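Local coordinates for sniffer CG10964-PA (Drosophila melanogaster, PDB 1SNY), which probably reduces carbonyl compounds with NADPH, as a member of the short-chain dehydrogenase/reductase family built on a Rossmann fold, at residues N134-V137 against P138-A142; Y187-R190 against T191-A195; P236-T239 against G240-Q244. All coordinates share one frame; numbering follows the deposited sequence.

Interaction 1 of 3, residues N134-V137 against P138-A142; sequences NTVV and PIMLA
The pyrrolidine ring of P138 has T135 O over one side, 3.2 Å from P138 CD, while V137 CG1 lies obliquely on the other, 3.4 Å from P138 N. N134 O sits near the ring's rim, 3.4 Å from P138 CG. These neighbours belong to helix 124-155 of the Rossmann fold, which has a wider pi-type turn at 134-136 and a kink at the proline. Proline suits the kink because its nitrogen has no hydrogen to give to the preceding turn, and its ring occupies the space beside N134 O instead. The one truly planar side-chain group here, the amide of N134, has its partners outside the two segments: ND2 donates to I112 O and S192 OG, while Y189 and K193 pack on the side chain, consistent with the helix asparagine of classical short-chain dehydrogenases. Beyond the kink, ordinary helical bonding returns gradually. I139 N reaches T135 O only weakly, at 3.3 Å, whereas M140 N meets V136 O at 2.9 Å, almost straight. Beta-branched V136 runs alongside the selenomethionine at position 140, CG1 to CG at 3.9 Å, and both pack against the second subunit. L141 turns instead to strand 105-108 and helix 87-98, its bulk filling that buried side. Its own N donates to V137 O at 2.8 Å, with a C=O...N angle of 171°.

Interaction 2 of 3, residues Y187-R190 against T191-A195; sequences YAYR and TSKSA. With NAP (NADP nicotinamide-adenine-dinucleotide phosphate), chain B.
Y189 and K193, one helical turn apart, converge on a single ribose hydroxyl of NADP. Y189 OH and the ligand's O2D are hydrogen-bonded at 2.7 Å, O2D lying at the ring edge in its plane; K193 NZ reaches the same O2D weakly and bonds O3D at 3.1 Å. This spacing is the YxxxK motif of the short-chain dehydrogenases. The two side chains cross: K193 CG lies over one face of the tyrosine ring, 4.1 Å from its centroid, in a CH-pi contact. A bend at chi2 (-59°) lays the lysine chain across the ring before it straightens toward the ribose, and a third bond, to M171 O, helps fix NZ. The backbone beneath is firmly tied. Y189 O accepts both K193 N at 3.0 Å and S192 OG at 2.8 Å; a short serine suits this, folding back on its own helix. T191 likewise turns its hydroxyl inward, OG1 lying 2.8 Å from Y187 O and 3.1 Å from A188 O, leaving its small side chain to pack on A195 of the second subunit. Sharing O2D probably fixes the tyrosine hydroxyl relative to the nicotinamide ribose, as in relatives where this pair supports proton transfer to the substrate carbonyl.

Interaction 3 of 3, residues P236-T239 against G240-Q244; sequences PTST and GQIVQ
Backbone hydrogen bonds link P236-T239 to G240-Q244 as successive turns of one helix. G240 N donates to P236 O at 2.8 Å, from above the carbonyl plane; having no side chain, glycine lets the chain lie close to that oxygen. I242 N to S238 O and V243 N to T239 O, the latter 2.9 Å and nearly straight at 176°, continue the ladder.

T237 O takes two donors from Q241, one backbone and one side-chain: N at 3.3 Å and NE2 at 3.2 Å, arriving from opposite faces of the carbonyl plane. T237 O lies almost in the glutamine's amide plane, and T237 CG2 runs alongside, 3.4 Å from NE2. Glutamine suits this partly exposed side because its length lets NE2 reach back to its own helix. The hydroxyls of S238 and T239 find P219 O and V235 O respectively.

Van der Waals contact on the buried side is between I242 CD1 and S238 OG, 3.5 Å; chi1 of -67° sets CG1 beside the backbone N, near S238 O, and an extended chi2 carries CD1 on to the serine.

Helix 235-248 forms the crossover between strands 213-217 and 257-258 of the parallel sheet; T239, I242 and V243 pack against helix 32-42, while Q241 lies against the loop at Y260.

Interactions 1 and 2 lie on neighbouring helices, their centres 13 Å apart, and touch directly. T135 OG1 is bonded to S192 O at 2.9 Å, and T135 CG2 packs 3.6 Å from A195 CB, so helix 124-155 backs the part of helix 187-207 that carries the ribose-binding pair. Both also face the second subunit, which brings the dimer interface close to the cofactor site. Interaction 3 stands apart, its centre 23 Å from that of interaction 1 and 24 Å from that of interaction 2. It approaches the pocket indirectly: S238 packs on the NADP-binding V222, its side chain about 7 Å from the cofactor, against about 5 Å for that of N134.

Interaction 1 of 3, residues N134-V137 against P138-A142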
loop_
_atom_site.group_PDB
_atom_site.type_symbol
_atom_site.label_atom_id
_atom_site.label_comp_id
_atom_site.label_asym_id
_atom_site.label_seq_id
_atom_site.Cartn_x
_atom_site.Cartn_y
_atom_site.Cartn_z
ATOM N N ASN A 134 -9.689 2.986 1.742
ATOM C CA ASN A 134 -9.451 1.793 0.928
ATOM C C ASN A 134 -8.548 0.743 1.567
ATOM O O ASN A 134 -8.563 -0.426 1.164
ATOM C CB ASN A 134 -8.850 2.196 -0.426
ATOM C CG ASN A 134 -9.844 2.921 -1.309
ATOM O OD1 ASN A 134 -10.929 3.291 -0.867
ATOM N ND2 ASN A 134 -9.473 3.137 -2.569
ATOM N N THR A 135 -7.772 1.138 2.566
ATOM C CA THR A 135 -6.837 0.190 3.174
ATOM C C THR A 135 -7.073 -0.072 4.657
ATOM O O THR A 135 -7.297 -1.215 5.079
ATOM C CB THR A 135 -5.386 0.685 2.988
ATOM O OG1 THR A 135 -5.169 1.025 1.612
ATOM C CG2 THR A 135 -4.383 -0.392 3.430
ATOM N N VAL A 136 -7.032 0.994 5.448
ATOM C CA VAL A 136 -7.212 0.865 6.887
ATOM C C VAL A 136 -8.589 0.335 7.276
ATOM O O VAL A 136 -8.691 -0.546 8.128
ATOM C CB VAL A 136 -6.945 2.217 7.581
ATOM C CG1 VAL A 136 -7.128 2.074 9.090
ATOM C CG2 VAL A 136 -5.526 2.674 7.277
ATOM N N VAL A 137 -9.646 0.852 6.652
ATOM C CA VAL A 137 -10.998 0.396 6.966
ATOM C C VAL A 137 -11.165 -1.113 6.762
ATOM O O VAL A 137 -11.602 -1.827 7.659
ATOM C CB VAL A 137 -12.056 1.161 6.131
ATOM C CG1 VAL A 137 -13.406 0.454 6.219
ATOM C CG2 VAL A 137 -12.195 2.599 6.661
ATOM N N PRO A 138 -10.811 -1.625 5.576
ATOM C CA PRO A 138 -10.966 -3.071 5.378
ATOM C C PRO A 138 -10.215 -3.900 6.427
ATOM O O PRO A 138 -10.693 -4.947 6.852
ATOM C CB PRO A 138 -10.414 -3.283 3.971
ATOM C CG PRO A 138 -10.749 -2.000 3.283
ATOM C CD PRO A 138 -10.393 -0.960 4.331
ATOM N N ILE A 139 -9.032 -3.440 6.829
ATOM C CA ILE A 139 -8.238 -4.169 7.823
ATOM C C ILE A 139 -8.931 -4.121 9.184
ATOM O O ILE A 139 -9.044 -5.127 9.876
ATOM C CB ILE A 139 -6.810 -3.567 7.980
ATOM C CG1 ILE A 139 -6.006 -3.766 6.688
ATOM C CG2 ILE A 139 -6.101 -4.200 9.176
ATOM C CD1 ILE A 139 -4.626 -3.111 6.713
HETATM N N MSE A 140 -9.392 -2.938 9.562
HETATM C CA MSE A 140 -10.056 -2.790 10.847
HETATM C C MSE A 140 -11.413 -3.477 10.911
HETATM O O MSE A 140 -11.785 -3.997 11.962
HETATM C CB MSE A 140 -10.178 -1.312 11.215
HETATM C CG MSE A 140 -8.829 -0.618 11.414
HETATM SE SE MSE A 140 -7.655 -1.427 12.723
HETATM C CE MSE A 140 -8.506 -0.761 14.365
ATOM N N LEU A 141 -12.150 -3.501 9.804
ATOM C CA LEU A 141 -13.441 -4.178 9.808
ATOM C C LEU A 141 -13.192 -5.683 9.871
ATOM O O LEU A 141 -13.927 -6.415 10.530
ATOM C CB LEU A 141 -14.262 -3.828 8.558
ATOM C CG LEU A 141 -15.704 -4.357 8.572
ATOM C CD1 LEU A 141 -16.383 -3.981 9.890
ATOM C CD2 LEU A 141 -16.485 -3.783 7.404
ATOM N N ALA A 142 -12.149 -6.144 9.180
ATOM C CA ALA A 142 -11.818 -7.564 9.195
ATOM C C ALA A 142 -11.547 -7.940 10.644
ATOM O O ALA A 142 -12.057 -8.940 11.144
ATOM C CB ALA A 142 -10.579 -7.836 8.333
#

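Interaction 2 of 3, residues Y187-R190 against T191-A195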
loop_
_atom_site.group_PDB
_atom_site.type_symbol
_atom_site.label_atom_id
_atom_site.label_comp_id
_atom_site.label_asym_id
_atom_site.label_seq_id
_atom_site.Cartn_x
_atom_site.Cartn_y
_atom_site.Cartn_z
ATOM N N TYR A 187 -1.743 7.869 -7.892
ATOM C CA TYR A 187 -1.004 7.509 -6.689
ATOM C C TYR A 187 -1.837 7.077 -5.487
ATOM O O TYR A 187 -1.593 6.019 -4.924
ATOM C CB TYR A 187 -0.056 8.642 -6.291
ATOM C CG TYR A 187 1.068 8.806 -7.283
ATOM C CD1 TYR A 187 0.891 9.542 -8.451
ATOM C CD2 TYR A 187 2.288 8.155 -7.095
ATOM C CE1 TYR A 187 1.896 9.622 -9.414
ATOM C CE2 TYR A 187 3.292 8.227 -8.047
ATOM C CZ TYR A 187 3.092 8.957 -9.209
ATOM O OH TYR A 187 4.071 8.991 -10.186
ATOM N N ALA A 188 -2.814 7.884 -5.085
ATOM C CA ALA A 188 -3.636 7.521 -3.937
ATOM C C ALA A 188 -4.348 6.186 -4.150
ATOM O O ALA A 188 -4.295 5.289 -3.303
ATOM C CB ALA A 188 -4.663 8.625 -3.657
ATOM N N TYR A 189 -5.003 6.052 -5.297
ATOM C CA TYR A 189 -5.750 4.842 -5.590
ATOM C C TYR A 189 -4.865 3.605 -5.694
ATOM O O TYR A 189 -5.110 2.612 -5.009
ATOM C CB TYR A 189 -6.565 5.019 -6.872
ATOM C CG TYR A 189 -7.641 3.968 -7.033
ATOM C CD1 TYR A 189 -8.742 3.928 -6.165
ATOM C CD2 TYR A 189 -7.552 2.998 -8.028
ATOM C CE1 TYR A 189 -9.725 2.950 -6.289
ATOM C CE2 TYR A 189 -8.531 2.012 -8.164
ATOM C CZ TYR A 189 -9.614 1.995 -7.293
ATOM O OH TYR A 189 -10.578 1.027 -7.434
ATOM N N ARG A 190 -3.826 3.669 -6.522
ATOM C CA ARG A 190 -2.939 2.516 -6.684
ATOM C C ARG A 190 -2.281 2.080 -5.383
ATOM O O ARG A 190 -2.276 0.894 -5.049
ATOM C CB ARG A 190 -1.849 2.804 -7.711
ATOM C CG ARG A 190 -2.325 2.917 -9.155
ATOM C CD ARG A 190 -1.116 3.046 -10.073
ATOM N NE ARG A 190 -1.453 3.381 -11.454
ATOM C CZ ARG A 190 -1.901 2.512 -12.352
ATOM N NH1 ARG A 190 -2.077 1.238 -12.023
ATOM N NH2 ARG A 190 -2.152 2.917 -13.593
ATOM N N THR A 191 -1.719 3.026 -4.638
ATOM C CA THR A 191 -1.074 2.640 -3.396
ATOM C C THR A 191 -2.043 1.980 -2.427
ATOM O O THR A 191 -1.681 1.032 -1.725
ATOM C CB THR A 191 -0.401 3.843 -2.683
ATOM O OG1 THR A 191 -1.374 4.866 -2.433
ATOM C CG2 THR A 191 0.727 4.401 -3.532
ATOM N N SER A 192 -3.277 2.484 -2.365
ATOM C CA SER A 192 -4.250 1.922 -1.445
ATOM C C SER A 192 -4.712 0.531 -1.816
ATOM O O SER A 192 -4.965 -0.285 -0.943
ATOM C CB SER A 192 -5.488 2.836 -1.314
ATOM O OG SER A 192 -6.317 2.797 -2.473
ATOM N N LYS A 193 -4.827 0.257 -3.111
ATOM C CA LYS A 193 -5.273 -1.069 -3.540
ATOM C C LYS A 193 -4.120 -2.073 -3.483
ATOM O O LYS A 193 -4.342 -3.240 -3.184
ATOM C CB LYS A 193 -5.892 -0.991 -4.946
ATOM C CG LYS A 193 -7.198 -0.198 -5.007
ATOM C CD LYS A 193 -8.279 -0.786 -4.088
ATOM C CE LYS A 193 -9.669 -0.296 -4.497
ATOM N NZ LYS A 193 -10.754 -0.912 -3.680
ATOM N N SER A 194 -2.893 -1.636 -3.771
ATOM C CA SER A 194 -1.760 -2.554 -3.653
ATOM C C SER A 194 -1.582 -2.840 -2.169
ATOM O O SER A 194 -1.199 -3.937 -1.780
ATOM C CB SER A 194 -0.461 -1.957 -4.233
ATOM O OG SER A 194 -0.555 -1.833 -5.632
ATOM N N ALA A 195 -1.863 -1.847 -1.323
ATOM C CA ALA A 195 -1.749 -2.056 0.112
ATOM C C ALA A 195 -2.833 -3.029 0.584
ATOM O O ALA A 195 -2.581 -3.871 1.442
ATOM C CB ALA A 195 -1.881 -0.709 0.864
HETATM P PA NAP B . -18.912 3.934 -6.179
HETATM O O1A NAP B . -18.295 5.184 -5.976
HETATM O O2A NAP B . -20.111 3.678 -7.068
HETATM O O5B NAP B . -19.322 3.303 -4.768
HETATM C C5B NAP B . -18.408 3.410 -3.645
HETATM C C4B NAP B . -19.308 2.900 -2.476
HETATM O O4B NAP B . -18.458 2.949 -1.238
HETATM C C3B NAP B . -20.520 3.818 -2.118
HETATM O O3B NAP B . -21.583 2.952 -1.691
HETATM C C2B NAP B . -19.961 4.702 -1.024
HETATM O O2B NAP B . -20.906 5.345 -0.179
HETATM C C1B NAP B . -19.067 3.721 -0.232
HETATM N N9A NAP B . -18.140 4.482 0.589
HETATM C C8A NAP B . -17.108 5.343 0.274
HETATM N N7A NAP B . -16.493 5.861 1.331
HETATM C C5A NAP B . -17.172 5.297 2.400
HETATM C C6A NAP B . -16.984 5.466 3.783
HETATM N N6A NAP B . -16.061 6.251 4.396
HETATM N N1A NAP B . -17.842 4.747 4.636
HETATM C C2A NAP B . -18.839 3.902 4.121
HETATM N N3A NAP B . -19.048 3.722 2.761
HETATM C C4A NAP B . -18.190 4.440 1.942
HETATM O O3 NAP B . -17.824 2.907 -6.687
HETATM P PN NAP B . -17.886 1.396 -7.128
HETATM O O1N NAP B . -17.504 1.259 -8.543
HETATM O O2N NAP B . -19.237 0.901 -6.749
HETATM O O5D NAP B . -16.727 0.754 -6.259
HETATM C C5D NAP B . -16.972 -0.483 -5.505
HETATM C C4D NAP B . -15.627 -1.092 -5.152
HETATM O O4D NAP B . -15.028 -1.675 -6.338
HETATM C C3D NAP B . -14.552 -0.100 -4.601
HETATM O O3D NAP B . -13.810 -0.702 -3.513
HETATM C C2D NAP B . -13.707 0.191 -5.832
HETATM O O2D NAP B . -12.415 0.668 -5.528
HETATM C C1D NAP B . -13.681 -1.124 -6.514
HETATM N N1N NAP B . -13.492 -1.128 -7.981
HETATM C C2N NAP B . -14.378 -0.522 -8.930
HETATM C C3N NAP B . -14.039 -0.626 -10.288
HETATM C C7N NAP B . -14.953 0.003 -11.349
HETATM O O7N NAP B . -14.604 -0.124 -12.508
HETATM N N7N NAP B . -16.044 0.637 -11.013
HETATM C C4N NAP B . -12.826 -1.329 -10.726
HETATM C C5N NAP B . -11.991 -1.907 -9.740
HETATM C C6N NAP B . -12.309 -1.816 -8.360
HETATM P P2B NAP B . -21.508 6.843 -0.481
HETATM O O1X NAP B . -22.601 6.644 -1.535
HETATM O O2X NAP B . -22.032 7.214 0.866
HETATM O O3X NAP B . -20.365 7.696 -1.010
#

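Interaction 3 of 3, residues P236-T239 against G240-Q244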
loop_
_atom_site.group_PDB
_atom_site.type_symbol
_atom_site.label_atom_id
_atom_site.label_comp_id
_atom_site.label_asym_id
_atom_site.label_seq_id
_atom_site.Cartn_x
_atom_site.Cartn_y
_atom_site.Cartn_z
ATOM N N PRO A 236 -24.896 -5.450 -13.488
ATOM C CA PRO A 236 -25.407 -6.825 -13.392
ATOM C C PRO A 236 -24.452 -7.880 -13.951
ATOM O O PRO A 236 -24.318 -8.969 -13.390
ATOM C CB PRO A 236 -26.712 -6.762 -14.181
ATOM C CG PRO A 236 -27.161 -5.354 -13.971
ATOM C CD PRO A 236 -25.873 -4.586 -14.169
ATOM N N THR A 237 -23.794 -7.554 -15.058
ATOM C CA THR A 237 -22.861 -8.480 -15.688
ATOM C C THR A 237 -21.689 -8.776 -14.760
ATOM O O THR A 237 -21.308 -9.935 -14.567
ATOM C CB THR A 237 -22.310 -7.906 -17.009
ATOM O OG1 THR A 237 -23.397 -7.633 -17.902
ATOM C CG2 THR A 237 -21.359 -8.897 -17.665
ATOM N N SER A 238 -21.115 -7.722 -14.190
ATOM C CA SER A 238 -19.983 -7.876 -13.289
ATOM C C SER A 238 -20.393 -8.569 -12.000
ATOM O O SER A 238 -19.876 -9.636 -11.672
ATOM C CB SER A 238 -19.370 -6.510 -12.961
ATOM O OG SER A 238 -18.318 -6.645 -12.022
ATOM N N THR A 239 -21.325 -7.962 -11.272
ATOM C CA THR A 239 -21.783 -8.524 -10.006
ATOM C C THR A 239 -22.344 -9.935 -10.152
ATOM O O THR A 239 -22.196 -10.760 -9.249
ATOM C CB THR A 239 -22.848 -7.619 -9.342
ATOM O OG1 THR A 239 -23.964 -7.459 -10.223
ATOM C CG2 THR A 239 -22.257 -6.249 -9.024
ATOM N N GLY A 240 -22.981 -10.215 -11.286
ATOM C CA GLY A 240 -23.526 -11.541 -11.502
ATOM C C GLY A 240 -22.400 -12.557 -11.501
ATOM O O GLY A 240 -22.458 -13.577 -10.809
ATOM N N GLN A 241 -21.357 -12.274 -12.274
ATOM C CA GLN A 241 -20.216 -13.173 -12.347
ATOM C C GLN A 241 -19.450 -13.177 -11.023
ATOM O O GLN A 241 -18.917 -14.209 -10.612
ATOM C CB GLN A 241 -19.288 -12.756 -13.489
ATOM C CG GLN A 241 -19.980 -12.654 -14.838
ATOM C CD GLN A 241 -19.009 -12.382 -15.973
ATOM O OE1 GLN A 241 -18.184 -13.232 -16.320
ATOM N NE2 GLN A 241 -19.098 -11.189 -16.554
ATOM N N ILE A 242 -19.396 -12.026 -10.357
ATOM C CA ILE A 242 -18.695 -11.934 -9.077
ATOM C C ILE A 242 -19.307 -12.884 -8.050
ATOM O O ILE A 242 -18.607 -13.719 -7.465
ATOM C CB ILE A 242 -18.729 -10.496 -8.512
ATOM C CG1 ILE A 242 -17.906 -9.568 -9.412
ATOM C CG2 ILE A 242 -18.187 -10.487 -7.082
ATOM C CD1 ILE A 242 -17.777 -8.145 -8.896
ATOM N N VAL A 243 -20.615 -12.751 -7.833
ATOM C CA VAL A 243 -21.330 -13.607 -6.891
ATOM C C VAL A 243 -21.087 -15.064 -7.260
ATOM O O VAL A 243 -20.939 -15.926 -6.394
ATOM C CB VAL A 243 -22.848 -13.340 -6.930
ATOM C CG1 VAL A 243 -23.581 -14.350 -6.044
ATOM C CG2 VAL A 243 -23.141 -11.922 -6.480
ATOM N N GLN A 244 -21.042 -15.332 -8.558
ATOM C CA GLN A 244 -20.812 -16.683 -9.045
ATOM C C GLN A 244 -19.373 -17.104 -8.756
ATOM O O GLN A 244 -19.123 -18.207 -8.274
ATOM C CB GLN A 244 -21.091 -16.745 -10.552
ATOM C CG GLN A 244 -21.626 -18.083 -11.030
ATOM C CD GLN A 244 -22.869 -18.519 -10.263
ATOM O OE1 GLN A 244 -23.874 -17.801 -10.212
ATOM N NE2 GLN A 244 -22.805 -19.701 -9.661
#